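Local coordinates for protein KauB (Pseudomonas aeruginosa PAO1, PDB 6B4R) that probably oxidises aminoaldehydes and related aldehydes, such as 4-guanidinobutanal, to the corresponding acids with NAD(P)+ as an aldehyde dehydrogenase, at residues 21-25 against 26-30; 86-89 against 90-94; 356-359 against 360-364; 452-455 against 456-460. One frame throughout, in Å; residues are numbered along the deposited sequence.

In the fold
Along the chain the four contacts follow in series, each closing before the next opens. Contacts 1 and 2, with centres about 20 Å apart, belong to different elements, a two-stranded hairpin and helix 80-96, yet both lay side chains on helix 198-210. Contacts 3 and 4, with centres about 29 Å apart, are both tied to one mixed sheet: helix 347-362 packs on its strand 382-389, and strand 452-455 is one of its members. Contacts 2 and 3 stand on opposite sides of the chain's centre, their centres about 47 Å apart. Contact 4 is the one of the four that holds a residue of the ligand pocket, Asp459; contacts 1 to 3 lie away from the known sites.

Contact 1 (21-25 against 26-30); sequences RAFVN and GEYSN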
loop_
_atom_site.group_PDB
_atom_site.type_symbol
_atom_site.label_atom_id
_atom_site.label_comp_id
_atom_site.label_asym_id
_atom_site.label_seq_id
_atom_site.Cartn_x
_atom_site.Cartn_y
_atom_site.Cartn_z
ATOM N N ARG A 21 4.810 -40.482 16.652
ATOM C CA ARG A 21 6.192 -40.042 16.807
ATOM C C ARG A 21 6.370 -38.581 16.420
ATOM O O ARG A 21 5.533 -38.006 15.729
ATOM C CB ARG A 21 7.132 -40.920 15.978
ATOM C CG ARG A 21 7.316 -42.320 16.533
ATOM C CD ARG A 21 8.157 -43.170 15.597
ATOM N NE ARG A 21 7.547 -43.276 14.274
ATOM C CZ ARG A 21 8.078 -43.946 13.258
ATOM N NH1 ARG A 21 9.235 -44.574 13.408
ATOM N NH2 ARG A 21 7.451 -43.985 12.090
ATOM N N ALA A 22 7.461 -37.983 16.884
ATOM C CA ALA A 22 7.821 -36.631 16.484
ATOM C C ALA A 22 8.319 -36.649 15.044
ATOM O O ALA A 22 8.680 -37.701 14.522
ATOM C CB ALA A 22 8.889 -36.075 17.406
ATOM N N PHE A 23 8.332 -35.486 14.406
ATOM C CA PHE A 23 8.810 -35.376 13.033
ATOM C C PHE A 23 9.916 -34.334 12.956
ATOM O O PHE A 23 9.648 -33.133 12.935
ATOM C CB PHE A 23 7.664 -34.997 12.095
ATOM C CG PHE A 23 7.989 -35.159 10.636
ATOM C CD1 PHE A 23 7.738 -36.358 9.986
ATOM C CD2 PHE A 23 8.536 -34.111 9.911
ATOM C CE1 PHE A 23 8.029 -36.511 8.643
ATOM C CE2 PHE A 23 8.827 -34.256 8.568
ATOM C CZ PHE A 23 8.575 -35.458 7.933
ATOM N N VAL A 24 11.159 -34.799 12.924
ATOM C CA VAL A 24 12.307 -33.901 12.877
ATOM C C VAL A 24 13.210 -34.215 11.688
ATOM O O VAL A 24 13.577 -35.368 11.466
ATOM C CB VAL A 24 13.135 -33.975 14.175
ATOM C CG1 VAL A 24 14.289 -32.983 14.130
ATOM C CG2 VAL A 24 12.251 -33.713 15.385
ATOM N N ASN A 25 13.560 -33.178 10.931
ATOM C CA ASN A 25 14.454 -33.308 9.784
ATOM C C ASN A 25 13.949 -34.313 8.753
ATOM O O ASN A 25 14.699 -35.167 8.285
ATOM C CB ASN A 25 15.872 -33.670 10.240
ATOM C CG ASN A 25 16.922 -33.353 9.191
ATOM O OD1 ASN A 25 16.691 -32.555 8.284
ATOM N ND2 ASN A 25 18.088 -33.978 9.313
ATOM N N GLY A 26 12.668 -34.212 8.417
ATOM C CA GLY A 26 12.082 -35.025 7.366
ATOM C C GLY A 26 11.795 -36.469 7.737
ATOM O O GLY A 26 11.362 -37.248 6.891
ATOM N N GLU A 27 12.031 -36.830 8.996
ATOM C CA GLU A 27 11.846 -38.211 9.441
ATOM C C GLU A 27 11.059 -38.297 10.744
ATOM O O GLU A 27 11.128 -37.403 11.587
ATOM C CB GLU A 27 13.201 -38.905 9.632
ATOM C CG GLU A 27 14.176 -38.754 8.471
ATOM C CD GLU A 27 13.716 -39.470 7.214
ATOM O OE1 GLU A 27 14.200 -39.113 6.118
ATOM O OE2 GLU A 27 12.880 -40.393 7.320
ATOM N N TYR A 28 10.316 -39.387 10.910
ATOM C CA TYR A 28 9.650 -39.667 12.174
ATOM C C TYR A 28 10.629 -40.293 13.164
ATOM O O TYR A 28 11.444 -41.137 12.793
ATOM C CB TYR A 28 8.444 -40.589 11.966
ATOM C CG TYR A 28 7.217 -39.881 11.442
ATOM C CD1 TYR A 28 6.535 -38.963 12.231
ATOM C CD2 TYR A 28 6.738 -40.132 10.162
ATOM C CE1 TYR A 28 5.416 -38.309 11.760
ATOM C CE2 TYR A 28 5.615 -39.483 9.681
ATOM C CZ TYR A 28 4.958 -38.573 10.486
ATOM O OH TYR A 28 3.840 -37.923 10.016
ATOM N N SER A 29 10.548 -39.877 14.423
ATOM C CA SER A 29 11.420 -40.421 15.457
ATOM C C SER A 29 10.820 -40.264 16.851
ATOM O O SER A 29 9.997 -39.380 17.091
ATOM C CB SER A 29 12.798 -39.757 15.404
ATOM O OG SER A 29 12.699 -38.357 15.605
ATOM N N ASN A 30 11.239 -41.126 17.769
ATOM C CA ASN A 30 10.793 -41.032 19.153
ATOM C C ASN A 30 11.448 -39.848 19.845
ATOM O O ASN A 30 12.293 -39.165 19.263
ATOM C CB ASN A 30 11.140 -42.313 19.912
ATOM C CG ASN A 30 10.628 -43.561 19.220
ATOM O OD1 ASN A 30 9.481 -43.614 18.772
ATOM N ND2 ASN A 30 11.481 -44.575 19.125
#
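Phe23 and Tyr28 face one another across a tight beta hairpin, strands 22-24 and 27-29, whose two-residue turn, Asn25-Gly26, is of type I'. Both turn residues have positive phi, the backbone shape that suits a right-twisted hairpin. Ala22 pairs with Ser29 and Val24 with Glu27 as hydrogen-bonded pairs, the Ser29 N to Ala22 O bond measuring 2.9 Å. Between them Phe23 and Tyr28 form a non-hydrogen-bonded pair, and this brings their rings onto the same face of the hairpin.

Tyr28 illustrates how one side chain can knit such a pair together. Its CB sits over a face of the Arg21 guanidinium, 3.5 Å from NH2, and the guanidinium lies only 8° from the plane of the tyrosine ring. With CG anti to the carbonyl carbon (chi1 -79°), the ring swings toward the first strand, and Tyr28 CG lies 3.8 Å from Phe23 CD1. CD1 of Tyr28 comes 3.4 Å from Ala22 O, which meets the ring at its edge. CD2, CE1, CE2 and CZ all lie beneath the phenylalanine edge, whose CD1 stands over the ring centre, a T-shaped stack with Phe23 giving its edge and Tyr28 its face. At the tip, OH is hydrogen-bonded to Ile201 O, while the Arg21 guanidinium is drawn to Glu19 by a salt bridge.

The face carrying Phe23 and Tyr28 packs on helix 198-210, both rings touching Gln205. The tip of the phenylalanine ring reaches the turn, Phe23 CZ lying 3.4 Å from Gly26 C.

Contact 2 (86-89 against 90-94); sequences TMIR and FADLL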
loop_
_atom_site.group_PDB
_atom_site.type_symbol
_atom_site.label_atom_id
_atom_site.label_comp_id
_atom_site.label_asym_id
_atom_site.label_seq_id
_atom_site.Cartn_x
_atom_site.Cartn_y
_atom_site.Cartn_z
ATOM N N THR A 86 4.783 -24.779 -4.133
ATOM C CA THR A 86 4.989 -25.880 -3.202
ATOM C C THR A 86 3.892 -25.919 -2.143
ATOM O O THR A 86 3.369 -26.985 -1.815
ATOM C CB THR A 86 6.363 -25.790 -2.512
ATOM O OG1 THR A 86 7.393 -25.729 -3.506
ATOM C CG2 THR A 86 6.599 -27.001 -1.617
ATOM N N MET A 87 3.537 -24.751 -1.620
ATOM C CA MET A 87 2.544 -24.674 -0.555
ATOM C C MET A 87 1.136 -24.938 -1.065
ATOM O O MET A 87 0.261 -25.346 -0.300
ATOM C CB MET A 87 2.609 -23.323 0.153
ATOM C CG MET A 87 3.897 -23.092 0.923
ATOM S SD MET A 87 3.741 -21.729 2.086
ATOM C CE MET A 87 2.485 -22.379 3.189
ATOM N N ILE A 88 0.914 -24.702 -2.354
ATOM C CA ILE A 88 -0.370 -25.034 -2.956
ATOM C C ILE A 88 -0.523 -26.553 -3.016
ATOM O O ILE A 88 -1.594 -27.091 -2.726
ATOM C CB ILE A 88 -0.537 -24.398 -4.351
ATOM C CG1 ILE A 88 -0.677 -22.880 -4.222
ATOM C CG2 ILE A 88 -1.757 -24.964 -5.055
ATOM C CD1 ILE A 88 -0.830 -22.156 -5.538
ATOM N N ARG A 89 0.559 -27.242 -3.368
ATOM C CA ARG A 89 0.564 -28.701 -3.349
ATOM C C ARG A 89 0.361 -29.214 -1.928
ATOM O O ARG A 89 -0.297 -30.233 -1.714
ATOM C CB ARG A 89 1.862 -29.254 -3.940
ATOM C CG ARG A 89 1.977 -29.077 -5.449
ATOM C CD ARG A 89 3.125 -29.896 -6.032
ATOM N NE ARG A 89 4.422 -29.464 -5.517
ATOM C CZ ARG A 89 5.195 -28.557 -6.104
ATOM N NH1 ARG A 89 4.807 -27.982 -7.234
ATOM N NH2 ARG A 89 6.358 -28.225 -5.558
ATOM N N PHE A 90 0.926 -28.496 -0.963
ATOM C CA PHE A 90 0.735 -28.803 0.449
ATOM C C PHE A 90 -0.743 -28.658 0.799
ATOM O O PHE A 90 -1.313 -29.499 1.497
ATOM C CB PHE A 90 1.586 -27.861 1.307
ATOM C CG PHE A 90 1.641 -28.233 2.767
ATOM C CD1 PHE A 90 1.235 -29.484 3.204
ATOM C CD2 PHE A 90 2.101 -27.322 3.705
ATOM C CE1 PHE A 90 1.284 -29.821 4.545
ATOM C CE2 PHE A 90 2.153 -27.653 5.049
ATOM C CZ PHE A 90 1.743 -28.904 5.468
ATOM N N ALA A 91 -1.363 -27.594 0.298
ATOM C CA ALA A 91 -2.781 -27.350 0.533
ATOM C C ALA A 91 -3.639 -28.422 -0.130
ATOM O O ALA A 91 -4.623 -28.884 0.447
ATOM C CB ALA A 91 -3.170 -25.972 0.029
ATOM N N ASP A 92 -3.254 -28.817 -1.341
ATOM C CA ASP A 92 -3.963 -29.862 -2.074
ATOM C C ASP A 92 -3.858 -31.218 -1.379
ATOM O O ASP A 92 -4.804 -32.003 -1.393
ATOM C CB ASP A 92 -3.443 -29.970 -3.509
ATOM C CG ASP A 92 -3.766 -28.743 -4.343
ATOM O OD1 ASP A 92 -4.686 -27.985 -3.961
ATOM O OD2 ASP A 92 -3.105 -28.540 -5.382
ATOM N N LEU A 93 -2.705 -31.486 -0.772
ATOM C CA LEU A 93 -2.494 -32.741 -0.056
ATOM C C LEU A 93 -3.385 -32.853 1.180
ATOM O O LEU A 93 -3.830 -33.945 1.533
ATOM C CB LEU A 93 -1.019 -32.914 0.320
ATOM C CG LEU A 93 -0.089 -33.369 -0.809
ATOM C CD1 LEU A 93 1.336 -33.533 -0.311
ATOM C CD2 LEU A 93 -0.589 -34.667 -1.428
ATOM N N LEU A 94 -3.641 -31.724 1.836
ATOM C CA LEU A 94 -4.562 -31.697 2.968
ATOM C C LEU A 94 -5.968 -32.075 2.514
ATOM O O LEU A 94 -6.702 -32.763 3.226
ATOM C CB LEU A 94 -4.581 -30.313 3.619
ATOM C CG LEU A 94 -3.679 -30.100 4.836
ATOM C CD1 LEU A 94 -2.221 -30.364 4.496
ATOM C CD2 LEU A 94 -3.856 -28.698 5.391
#
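Met87 and Phe90 meet through backbone oxygen and side-chain carbon: Met87 O lies 3.3 Å from Phe90 CB on the buried side of helix 80-96. Regular i to i+4 bonds carry the turn, with Ala91 N to Met87 O at 2.8 Å and Phe90 N to Thr86 O at 3.0 Å. Phe90 has CG anti to its backbone nitrogen (chi1 -171°), which sends the ring away from residues 86-89 and onto Ala207 and Ala210 of helix 198-210 and Leu128 of helix 113-133. Met87 turns to Leu182 and Ala183 of helix 170-183, so this side is packed by helices and by Trp75 of a loop.

The flank of Ile88 and Asp92 is looser. The two run side by side, pointing the same way, with Ile88 CG2 3.8 Å from Asp92 OD2, and Ile88 also packs on an acidic side chain of another chain. Arg89 is the exposed residue: it folds back at its third torsion (-63°), laying a guanidinium face over Thr86 CA, and its NE donates to Ala210 O.

Asp92 OD1 and OD2 are acceptors beside a third, Ile88 O, so the charge is met from outside, OD1 by a salt bridge to Arg129 NH2 of helix 113-133.

Contact 3 (356-359 against 360-364); sequences YIEA and GHNDG
Ile357 and His361, one turn apart, lie side by side and point the same way near the C-terminal end of helix 347-362, which closes in a Schellman motif at Gly364. Ile357 has chi1 -68°, which places CG2 anti to the backbone nitrogen, and this branch comes 4.0 Å from His361 NE2. The imidazole has Glu358 CA at its edge, near the ring plane, and its CD2 lies 3.1 Å from Ile357 O. Beyond the helix the pair shares one partner: Phe388 of strand 382-389 packs on Ile357 and meets the His361 ring edge-to-face.

A different geometry governs Glu358 and Asn362. The two side chains cross obliquely, the carboxylate and amide planes 67° apart. Glu358 is fully extended and carries its carboxylate outward, so its CG comes nearest the amide, 3.9 Å from Asn362 ND2.

On another side of the helix Tyr356 reaches out, and its OH is hydrogen-bonded to Glu400 OE1. Asp363, with its CG 3.1 Å from Ala359 O, receives a hydrogen bond from Lys396 N through OD2, linking the last turn to the start of helix 396-399. The main chain keeps its helical bonds up to Asp363 N to Ala359 O. Then Gly364 swings to a positive phi of 98°, which its lack of a side chain readily allows, and its N bonds back to His361 O at 3.1 Å.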
loop_
_atom_site.group_PDB
_atom_site.type_symbol
_atom_site.label_atom_id
_atom_site.label_comp_id
_atom_site.label_asym_id
_atom_site.label_seq_id
_atom_site.Cartn_x
_atom_site.Cartn_y
_atom_site.Cartn_z
ATOM N N TYR A 356 -17.696 -23.852 36.785
ATOM C CA TYR A 356 -18.194 -22.525 36.440
ATOM C C TYR A 356 -19.716 -22.465 36.495
ATOM O O TYR A 356 -20.285 -21.452 36.898
ATOM C CB TYR A 356 -17.696 -22.092 35.060
ATOM C CG TYR A 356 -16.357 -21.390 35.085
ATOM C CD1 TYR A 356 -16.234 -20.105 35.603
ATOM C CD2 TYR A 356 -15.217 -22.006 34.584
ATOM C CE1 TYR A 356 -15.014 -19.457 35.627
ATOM C CE2 TYR A 356 -13.993 -21.365 34.601
ATOM C CZ TYR A 356 -13.897 -20.091 35.123
ATOM O OH TYR A 356 -12.680 -19.452 35.142
ATOM N N ILE A 357 -20.371 -23.549 36.086
ATOM C CA ILE A 357 -21.829 -23.629 36.139
ATOM C C ILE A 357 -22.327 -23.519 37.579
ATOM O O ILE A 357 -23.290 -22.803 37.864
ATOM C CB ILE A 357 -22.354 -24.934 35.508
ATOM C CG1 ILE A 357 -22.104 -24.935 33.998
ATOM C CG2 ILE A 357 -23.838 -25.110 35.794
ATOM C CD1 ILE A 357 -22.568 -26.196 33.303
ATOM N N GLU A 358 -21.655 -24.220 38.483
ATOM C CA GLU A 358 -21.979 -24.146 39.901
ATOM C C GLU A 358 -21.759 -22.727 40.416
ATOM O O GLU A 358 -22.543 -22.217 41.218
ATOM C CB GLU A 358 -21.124 -25.132 40.692
ATOM C CG GLU A 358 -21.430 -25.165 42.178
ATOM C CD GLU A 358 -20.534 -26.126 42.934
ATOM O OE1 GLU A 358 -19.654 -26.746 42.298
ATOM O OE2 GLU A 358 -20.708 -26.260 44.164
ATOM N N ALA A 359 -20.693 -22.094 39.937
ATOM C CA ALA A 359 -20.383 -20.716 40.297
ATOM C C ALA A 359 -21.462 -19.761 39.798
ATOM O O ALA A 359 -21.700 -18.713 40.398
ATOM C CB ALA A 359 -19.022 -20.316 39.744
ATOM N N GLY A 360 -22.108 -20.126 38.696
ATOM C CA GLY A 360 -23.195 -19.336 38.153
ATOM C C GLY A 360 -24.379 -19.300 39.099
ATOM O O GLY A 360 -25.009 -18.259 39.285
ATOM N N HIS A 361 -24.679 -20.448 39.700
ATOM C CA HIS A 361 -25.754 -20.544 40.680
ATOM C C HIS A 361 -25.411 -19.732 41.922
ATOM O O HIS A 361 -26.261 -19.031 42.471
ATOM C CB HIS A 361 -25.992 -22.004 41.074
ATOM C CG HIS A 361 -26.492 -22.863 39.953
ATOM N ND1 HIS A 361 -27.793 -22.813 39.502
ATOM C CD2 HIS A 361 -25.869 -23.801 39.202
ATOM C CE1 HIS A 361 -27.949 -23.680 38.517
ATOM N NE2 HIS A 361 -26.795 -24.293 38.316
ATOM N N ASN A 362 -24.156 -19.835 42.352
ATOM C CA ASN A 362 -23.680 -19.154 43.552
ATOM C C ASN A 362 -23.651 -17.633 43.411
ATOM O O ASN A 362 -23.854 -16.911 44.386
ATOM C CB ASN A 362 -22.291 -19.670 43.943
ATOM C CG ASN A 362 -22.268 -21.171 44.170
ATOM O OD1 ASN A 362 -23.298 -21.786 44.456
ATOM N ND2 ASN A 362 -21.090 -21.770 44.045
ATOM N N ASP A 363 -23.395 -17.150 42.197
ATOM C CA ASP A 363 -23.401 -15.714 41.930
ATOM C C ASP A 363 -24.823 -15.161 41.944
ATOM O O ASP A 363 -25.024 -13.948 41.987
ATOM C CB ASP A 363 -22.744 -15.408 40.582
ATOM C CG ASP A 363 -21.250 -15.683 40.580
ATOM O OD1 ASP A 363 -20.629 -15.617 41.664
ATOM O OD2 ASP A 363 -20.700 -15.961 39.490
ATOM N N GLY A 364 -25.805 -16.055 41.893
ATOM C CA GLY A 364 -27.200 -15.662 41.943
ATOM C C GLY A 364 -27.865 -15.575 40.583
ATOM O O GLY A 364 -28.971 -15.048 40.463
#

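Contact 4 (452-455 against 456-460); sequences SVWV and NQYDG. With TOE (2-[2-(2-methoxy-ethoxy)-ethoxy]-ethoxyl), chain H.
Trp454 is covered on one face by the chain that follows it. Asp459 CA stands 3.6 Å from the centroid of the six-membered ring, only 3° off the normal, a CH-pi contact. Gly460 CA makes a more tilted CH-pi contact with the five-membered ring, 3.9 Å from its centroid, while Ser452 CB lies over the opposite face. The indole also turns an edge to Tyr458, whose ring face receives Trp454 CE3 and CZ3 in a T-shaped stack with planes 65° apart. At the pyrrole side Trp454 NE1 is 3.0 Å from Gly460 O.

Outside this first shell, Tyr458 is held by its hydroxyl to Thr303 O, next to the oxidised Cys302. Asp459 points away from the indole, with CG anti to its backbone nitrogen (chi1 -162°), and OD2 reaches the bound polyether at OI', 3.0 Å away. Trp454 probably supports the pocket from behind, since the backbone of Asp459 rests on its face. Asn456 donates from ND2 to Thr435 O, and Gln457 NE2 bonds an acidic side chain of another chain.

Strand 452-455 runs parallel to strand 430-434 and pairs in parallel with a strand of a neighbouring chain as well, so the sheet crosses the interface, with helix 438-447 packed against Val453 and Val455.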
loop_
_atom_site.group_PDB
_atom_site.type_symbol
_atom_site.label_atom_id
_atom_site.label_comp_id
_atom_site.label_asym_id
_atom_site.label_seq_id
_atom_site.Cartn_x
_atom_site.Cartn_y
_atom_site.Cartn_z
ATOM N N SER A 452 -11.778 -7.865 16.326
ATOM C CA SER A 452 -12.795 -8.193 15.334
ATOM C C SER A 452 -14.157 -7.704 15.801
ATOM O O SER A 452 -14.595 -8.025 16.905
ATOM C CB SER A 452 -12.850 -9.704 15.079
ATOM O OG SER A 452 -11.681 -10.166 14.422
ATOM N N VAL A 453 -14.822 -6.917 14.964
ATOM C CA VAL A 453 -16.185 -6.494 15.253
ATOM C C VAL A 453 -17.112 -6.943 14.134
ATOM O O VAL A 453 -16.923 -6.577 12.977
ATOM C CB VAL A 453 -16.292 -4.970 15.423
ATOM C CG1 VAL A 453 -17.739 -4.566 15.660
ATOM C CG2 VAL A 453 -15.412 -4.502 16.568
ATOM N N TRP A 454 -18.111 -7.745 14.480
ATOM C CA TRP A 454 -19.048 -8.249 13.485
ATOM C C TRP A 454 -20.398 -7.548 13.591
ATOM O O TRP A 454 -20.977 -7.448 14.672
ATOM C CB TRP A 454 -19.194 -9.769 13.600
ATOM C CG TRP A 454 -17.882 -10.486 13.457
ATOM C CD1 TRP A 454 -17.009 -10.390 12.414
ATOM C CD2 TRP A 454 -17.293 -11.402 14.389
ATOM N NE1 TRP A 454 -15.913 -11.190 12.637
ATOM C CE2 TRP A 454 -16.064 -11.823 13.842
ATOM C CE3 TRP A 454 -17.686 -11.912 15.630
ATOM C CZ2 TRP A 454 -15.227 -12.727 14.492
ATOM C CZ3 TRP A 454 -16.854 -12.808 16.274
ATOM C CH2 TRP A 454 -15.639 -13.205 15.706
ATOM N N VAL A 455 -20.886 -7.047 12.461
ATOM C CA VAL A 455 -22.145 -6.314 12.431
ATOM C C VAL A 455 -23.211 -7.102 11.681
ATOM O O VAL A 455 -23.012 -7.483 10.526
ATOM C CB VAL A 455 -21.982 -4.930 11.773
ATOM C CG1 VAL A 455 -23.298 -4.166 11.810
ATOM C CG2 VAL A 455 -20.882 -4.137 12.464
ATOM N N ASN A 456 -24.339 -7.337 12.349
ATOM C CA ASN A 456 -25.456 -8.096 11.785
ATOM C C ASN A 456 -25.063 -9.500 11.315
ATOM O O ASN A 456 -25.620 -10.033 10.355
ATOM C CB ASN A 456 -26.151 -7.304 10.670
ATOM C CG ASN A 456 -26.805 -6.035 11.184
ATOM O OD1 ASN A 456 -27.169 -5.945 12.356
ATOM N ND2 ASN A 456 -26.956 -5.047 10.313
ATOM N N GLN A 457 -24.094 -10.083 12.013
ATOM C CA GLN A 457 -23.640 -11.446 11.769
ATOM C C GLN A 457 -22.693 -11.830 12.895
ATOM O O GLN A 457 -22.250 -10.972 13.659
ATOM C CB GLN A 457 -22.910 -11.548 10.432
ATOM C CG GLN A 457 -21.651 -10.712 10.353
ATOM C CD GLN A 457 -20.870 -10.962 9.078
ATOM O OE1 GLN A 457 -20.731 -12.102 8.632
ATOM N NE2 GLN A 457 -20.357 -9.893 8.482
ATOM N N TYR A 458 -22.380 -13.115 13.005
ATOM C CA TYR A 458 -21.382 -13.541 13.971
ATOM C C TYR A 458 -20.323 -14.423 13.321
ATOM O O TYR A 458 -20.601 -15.122 12.347
ATOM C CB TYR A 458 -22.023 -14.251 15.168
ATOM C CG TYR A 458 -21.165 -14.158 16.409
ATOM C CD1 TYR A 458 -21.240 -13.048 17.242
ATOM C CD2 TYR A 458 -20.258 -15.159 16.729
ATOM C CE1 TYR A 458 -20.448 -12.943 18.368
ATOM C CE2 TYR A 458 -19.460 -15.065 17.856
ATOM C CZ TYR A 458 -19.561 -13.954 18.672
ATOM O OH TYR A 458 -18.770 -13.850 19.792
ATOM N N ASP A 459 -19.110 -14.366 13.869
ATOM C CA ASP A 459 -17.981 -15.156 13.387
ATOM C C ASP A 459 -17.732 -14.905 11.903
ATOM O O ASP A 459 -17.627 -15.841 11.109
ATOM C CB ASP A 459 -18.206 -16.647 13.663
ATOM C CG ASP A 459 -16.926 -17.459 13.585
ATOM O OD1 ASP A 459 -15.832 -16.858 13.658
ATOM O OD2 ASP A 459 -17.016 -18.699 13.458
ATOM N N GLY A 460 -17.647 -13.629 11.537
ATOM C CA GLY A 460 -17.446 -13.242 10.152
ATOM C C GLY A 460 -15.984 -13.078 9.786
ATOM O O GLY A 460 -15.103 -13.224 10.635
HETATM O "O2'" TOE H . -9.685 -20.139 18.778
HETATM C "CA'" TOE H . -9.377 -19.061 17.886
HETATM C "CB'" TOE H . -10.662 -18.335 17.509
HETATM O "OC'" TOE H . -11.111 -18.763 16.224
HETATM C "CD'" TOE H . -12.261 -18.029 15.810
HETATM C "CE'" TOE H . -12.313 -17.960 14.288
HETATM O "OF'" TOE H . -12.704 -19.222 13.751
HETATM C "CG'" TOE H . -12.760 -19.185 12.327
HETATM C "CH'" TOE H . -13.481 -20.424 11.811
HETATM O "OI'" TOE H . -14.803 -20.450 12.346
HETATM C "CK'" TOE H . -15.626 -21.415 11.695
#